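Local coordinates for nuclear inclusion protein A (Tobacco vein mottling virus, PDB 3MMG), which probably acts as a cysteine-type peptidase, the 3C-type protease with a chymotrypsin-like fold that cleaves the viral polyprotein in potyviruses, at residues R31-I35 and G149-P154; I42-H46 and G165-L169. The protein carries 3 engineered substitutions. All coordinates share one frame; numbering follows the deposited sequence.

Contact 1. Residues R31-I35 and G149-P154. Engineered in segment 149-154: Ala151 (natural residue Cys).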
loop_
_atom_site.group_PDB
_atom_site.type_symbol
_atom_site.label_atom_id
_atom_site.label_comp_id
_atom_site.label_asym_id
_atom_site.label_seq_id
_atom_site.Cartn_x
_atom_site.Cartn_y
_atom_site.Cartn_z
ATOM N N ARG A 31 -10.242 -7.411 -0.032
ATOM C CA ARG A 31 -10.531 -5.968 -0.094
ATOM C C ARG A 31 -9.410 -5.197 0.596
ATOM O O ARG A 31 -9.226 -5.316 1.807
ATOM C CB ARG A 31 -11.860 -5.663 0.581
ATOM C CG ARG A 31 -13.049 -6.350 -0.053
ATOM C CD ARG A 31 -13.889 -5.385 -0.868
ATOM N NE ARG A 31 -15.258 -5.861 -0.924
ATOM C CZ ARG A 31 -16.315 -5.135 -1.279
ATOM N NH1 ARG A 31 -16.196 -3.864 -1.654
ATOM N NH2 ARG A 31 -17.506 -5.701 -1.272
ATOM N N LEU A 32 -8.653 -4.439 -0.193
ATOM C CA LEU A 32 -7.514 -3.659 0.295
ATOM C C LEU A 32 -7.575 -2.236 -0.267
ATOM O O LEU A 32 -8.516 -1.880 -0.992
ATOM C CB LEU A 32 -6.180 -4.333 -0.111
ATOM C CG LEU A 32 -5.853 -5.811 0.135
ATOM C CD1 LEU A 32 -4.336 -6.017 0.119
ATOM C CD2 LEU A 32 -6.388 -6.298 1.436
ATOM N N PHE A 33 -6.579 -1.428 0.088
ATOM C CA PHE A 33 -6.392 -0.108 -0.520
ATOM C C PHE A 33 -5.164 -0.142 -1.414
ATOM O O PHE A 33 -4.294 -1.032 -1.268
ATOM C CB PHE A 33 -6.217 0.942 0.574
ATOM C CG PHE A 33 -7.478 1.231 1.340
ATOM C CD1 PHE A 33 -7.844 0.455 2.436
ATOM C CD2 PHE A 33 -8.314 2.265 0.924
ATOM C CE1 PHE A 33 -9.030 0.706 3.144
ATOM C CE2 PHE A 33 -9.497 2.531 1.626
ATOM C CZ PHE A 33 -9.845 1.751 2.744
ATOM N N GLY A 34 -5.095 0.820 -2.326
ATOM C CA GLY A 34 -3.915 1.031 -3.152
ATOM C C GLY A 34 -3.620 2.511 -3.330
ATOM O O GLY A 34 -4.386 3.378 -2.869
ATOM N N ILE A 35 -2.505 2.796 -3.992
ATOM C CA ILE A 35 -2.103 4.164 -4.326
ATOM C C ILE A 35 -1.955 4.310 -5.844
ATOM O O ILE A 35 -1.181 3.590 -6.446
ATOM C CB ILE A 35 -0.739 4.512 -3.673
ATOM C CG1 ILE A 35 -0.791 4.276 -2.162
ATOM C CG2 ILE A 35 -0.335 5.992 -3.991
ATOM C CD1 ILE A 35 0.579 4.330 -1.459
ATOM N N GLY A 149 -8.821 -5.193 5.996
ATOM C CA GLY A 149 -9.358 -4.336 4.960
ATOM C C GLY A 149 -8.476 -3.122 4.726
ATOM O O GLY A 149 -8.567 -2.491 3.683
ATOM N N GLN A 150 -7.636 -2.783 5.702
ATOM C CA GLN A 150 -6.859 -1.544 5.613
ATOM C C GLN A 150 -5.434 -1.727 5.104
ATOM O O GLN A 150 -4.665 -0.748 4.987
ATOM C CB GLN A 150 -6.865 -0.827 6.971
ATOM C CG GLN A 150 -8.207 -0.164 7.292
ATOM C CD GLN A 150 -8.130 0.634 8.564
ATOM O OE1 GLN A 150 -8.318 0.096 9.645
ATOM N NE2 GLN A 150 -7.817 1.928 8.440
ATOM N N ALA A 151 -5.058 -2.969 4.800
ATOM C CA ALA A 151 -3.751 -3.171 4.143
ATOM C C ALA A 151 -3.714 -2.330 2.860
ATOM O O ALA A 151 -4.737 -2.174 2.159
ATOM C CB ALA A 151 -3.463 -4.632 3.866
ATOM N N GLY A 152 -2.554 -1.756 2.583
ATOM C CA GLY A 152 -2.377 -0.906 1.398
ATOM C C GLY A 152 -2.538 0.571 1.671
ATOM O O GLY A 152 -2.186 1.403 0.809
ATOM N N SER A 153 -3.053 0.914 2.857
ATOM C CA SER A 153 -3.204 2.312 3.270
ATOM C C SER A 153 -1.831 2.940 3.452
ATOM O O SER A 153 -0.962 2.356 4.131
ATOM C CB SER A 153 -4.034 2.429 4.557
ATOM O OG SER A 153 -5.319 1.813 4.395
ATOM N N PRO A 154 -1.601 4.108 2.839
ATOM C CA PRO A 154 -0.295 4.751 3.040
ATOM C C PRO A 154 -0.011 5.181 4.480
ATOM O O PRO A 154 -0.904 5.654 5.191
ATOM C CB PRO A 154 -0.342 5.989 2.133
ATOM C CG PRO A 154 -1.791 6.249 1.886
ATOM C CD PRO A 154 -2.480 4.886 1.940
#
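Phe33 N, on strand 28-37, gives the one backbone hydrogen bond across the contact, to Ala151 O at 2.9 Å, in a loop that turns through a type II turn from Gln150 to Ser153. Two CA-H...O contacts run beside it: Gly149 CA comes within 3.3 Å of Arg31 O, and Gly152 CA approaches Phe33 O as closely. Gly152 can lie this near because a CB there would run into Phe33 O; the positive phi of Gly149 suits a residue without a side chain. Gly149, Gln150, residue 151 and Gly152 form the Gly-X-Cys-Gly motif of chymotrypsin-like viral cysteine proteases; Ala151 is an engineered replacement of the cysteine, probably the nucleophile as in relatives. The Phe33 ring carries most of the side-chain contact. With CG anti to its carbonyl carbon (chi1 -71°), the ring reaches into the loop, and its edge at CD1 lies 3.9 Å from Gln150 CA. Two oxygens approach obliquely, Gly149 O at 3.3 Å from Phe33 CE1 and Ser153 OG at 3.5 Å from Phe33 CD1. Ser153 OG also donates to Gln150 O at 2.7 Å. Ser153 N bonds the same oxygen from the same face, so Gln150 O is gripped twice and the turn is held shut. Leu32 CD1 rests 4.1 Å from Ala151 CB, and farther along the strand Ile35 CD1 meets Pro154 CB. Leu32 and Ala151 also pack on a polar side chain of the bound peptide.

Contact 2. Residues I42-H46 and G165-L169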
loop_
_atom_site.group_PDB
_atom_site.type_symbol
_atom_site.label_atom_id
_atom_site.label_comp_id
_atom_site.label_asym_id
_atom_site.label_seq_id
_atom_site.Cartn_x
_atom_site.Cartn_y
_atom_site.Cartn_z
ATOM N N ILE A 42 -0.217 0.974 -7.013
ATOM C CA ILE A 42 0.768 0.416 -6.084
ATOM C C ILE A 42 -0.051 -0.286 -5.015
ATOM O O ILE A 42 -0.990 0.307 -4.441
ATOM C CB ILE A 42 1.598 1.541 -5.449
ATOM C CG1 ILE A 42 2.471 2.282 -6.496
ATOM C CG2 ILE A 42 2.420 1.012 -4.271
ATOM C CD1 ILE A 42 2.749 3.741 -6.131
ATOM N N ALA A 43 0.261 -1.551 -4.758
ATOM C CA ALA A 43 -0.533 -2.325 -3.814
ATOM C C ALA A 43 0.354 -3.299 -3.049
ATOM O O ALA A 43 1.536 -3.422 -3.342
ATOM C CB ALA A 43 -1.648 -3.084 -4.556
ATOM N N ASN A 44 -0.227 -3.993 -2.075
ATOM C CA ASN A 44 0.482 -5.124 -1.448
ATOM C C ASN A 44 0.576 -6.299 -2.423
ATOM O O ASN A 44 -0.378 -6.570 -3.147
ATOM C CB ASN A 44 -0.264 -5.626 -0.218
ATOM C CG ASN A 44 -0.399 -4.571 0.863
ATOM O OD1 ASN A 44 -1.397 -3.865 0.911
ATOM N ND2 ASN A 44 0.627 -4.428 1.703
ATOM N N GLN A 45 1.705 -7.018 -2.432
ATOM C CA GLN A 45 1.737 -8.325 -3.151
ATOM C C GLN A 45 0.632 -9.277 -2.721
ATOM O O GLN A 45 0.069 -9.997 -3.562
ATOM C CB GLN A 45 3.087 -9.042 -3.001
ATOM C CG GLN A 45 4.184 -8.387 -3.819
ATOM C CD GLN A 45 5.490 -9.128 -3.720
ATOM O OE1 GLN A 45 5.513 -10.277 -3.321
ATOM N NE2 GLN A 45 6.581 -8.474 -4.088
ATOM N N HIS A 46 0.277 -9.251 -1.444
ATOM C CA HIS A 46 -0.714 -10.185 -0.914
ATOM C C HIS A 46 -2.151 -9.968 -1.400
ATOM O O HIS A 46 -3.028 -10.801 -1.148
ATOM C CB HIS A 46 -0.628 -10.305 0.603
ATOM C CG HIS A 46 -1.331 -9.228 1.375
ATOM N ND1 HIS A 46 -0.652 -8.168 1.939
ATOM C CD2 HIS A 46 -2.623 -9.106 1.776
ATOM C CE1 HIS A 46 -1.503 -7.418 2.622
ATOM N NE2 HIS A 46 -2.705 -7.968 2.547
ATOM N N GLY A 165 5.489 4.040 3.331
ATOM C CA GLY A 165 5.175 2.610 3.298
ATOM C C GLY A 165 3.685 2.441 3.141
ATOM O O GLY A 165 2.939 3.424 3.082
ATOM N N ILE A 166 3.254 1.190 3.092
ATOM C CA ILE A 166 1.826 0.868 3.101
ATOM C C ILE A 166 1.536 -0.212 4.132
ATOM O O ILE A 166 2.395 -1.066 4.411
ATOM C CB ILE A 166 1.310 0.424 1.707
ATOM C CG1 ILE A 166 2.161 -0.706 1.119
ATOM C CG2 ILE A 166 1.251 1.649 0.781
ATOM C CD1 ILE A 166 1.536 -1.389 -0.122
ATOM N N HIS A 167 0.348 -0.150 4.729
ATOM C CA HIS A 167 0.053 -1.098 5.811
ATOM C C HIS A 167 0.072 -2.553 5.300
ATOM O O HIS A 167 -0.319 -2.791 4.173
ATOM C CB HIS A 167 -1.271 -0.768 6.497
ATOM C CG HIS A 167 -1.601 -1.742 7.585
ATOM N ND1 HIS A 167 -0.801 -1.892 8.702
ATOM C CD2 HIS A 167 -2.635 -2.603 7.736
ATOM C CE1 HIS A 167 -1.328 -2.815 9.492
ATOM N NE2 HIS A 167 -2.432 -3.278 8.917
ATOM N N SER A 168 0.514 -3.517 6.126
ATOM C CA SER A 168 0.668 -4.888 5.641
ATOM C C SER A 168 0.202 -5.993 6.603
ATOM O O SER A 168 -0.644 -6.789 6.236
ATOM C CB SER A 168 2.122 -5.148 5.208
ATOM O OG SER A 168 2.298 -6.504 4.797
ATOM N N LEU A 169 0.764 -6.018 7.812
ATOM C CA LEU A 169 0.672 -7.169 8.723
ATOM C C LEU A 169 0.104 -6.780 10.041
ATOM O O LEU A 169 0.224 -5.635 10.475
ATOM C CB LEU A 169 2.063 -7.727 9.065
ATOM C CG LEU A 169 3.049 -8.296 8.074
ATOM C CD1 LEU A 169 4.319 -8.637 8.835
ATOM C CD2 LEU A 169 2.434 -9.544 7.414
#
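Asn44 reaches across to strand 163-171 and donates from ND2 to His167 O at 3.1 Å, through a moderately bent bond (151° at the hydrogen). The amide comes from outside the carbonyl plane, tilted 29° from it. Ile166 slides past Asn44 in the opposite direction: its CG1 sits between backbone N and carbonyl carbon (chi1 52°), and CD1 ends 3.7 Å from Asn44 ND2, also touching the carbonyl carbon of Ala43. Ser168 CB lies 3.9 Å from Asn44 ND2. His46 approaches more loosely, its CE1 lying 3.8 Å from Ser168 O, obliquely to the ring. Outside the two segments, Asp81 ties these groups together, since its OD2 is hydrogen-bonded to Asn44 ND2, Ser168 OG and His46 ND1. The three bonds fix the carboxylate relative to the imidazole, whose NE2 is hydrogen-bonded to a polar side chain of the bound peptide; Asn44 ND2 thus serves both Asp81 and the strand. Ser168 and Leu169 form a classic beta bulge opposite Tyr178. On the same strand His167 bonds through ND1 to His142 NE2, which helps to set its rotation, and through NE2 to a polar peptide side chain; such a histidine is consistent with the S1 pocket of 3C-type proteases. His46 and Asp81, meeting beside residue 151, have the geometry of the His-Asp-Cys catalytic triad of the chymotrypsin-like fold.

In the fold
The centres of the two contacts lie about 7 Å apart, both close to the centre of the molecule. Their segments alternate in sequence: 31-35, 42-46, 149-154, then 165-169. Segment 31-35 lies on strand 28-37, and 42-46 begins at the end of strand 40-43, its neighbour in the N-terminal sheet, where Ile35 O probably accepts from Ile42 N at 2.8 Å. Segments 149-154 and 165-169 are similarly joined by a probable bond from His167 N to Ser153 O, and strand 163-171 belongs to the C-terminal barrel. Both contacts therefore bridge the two beta domains, and the cleft between them brings His46, residue 151 and the peptide-binding strand together, as in chymotrypsin-like proteases.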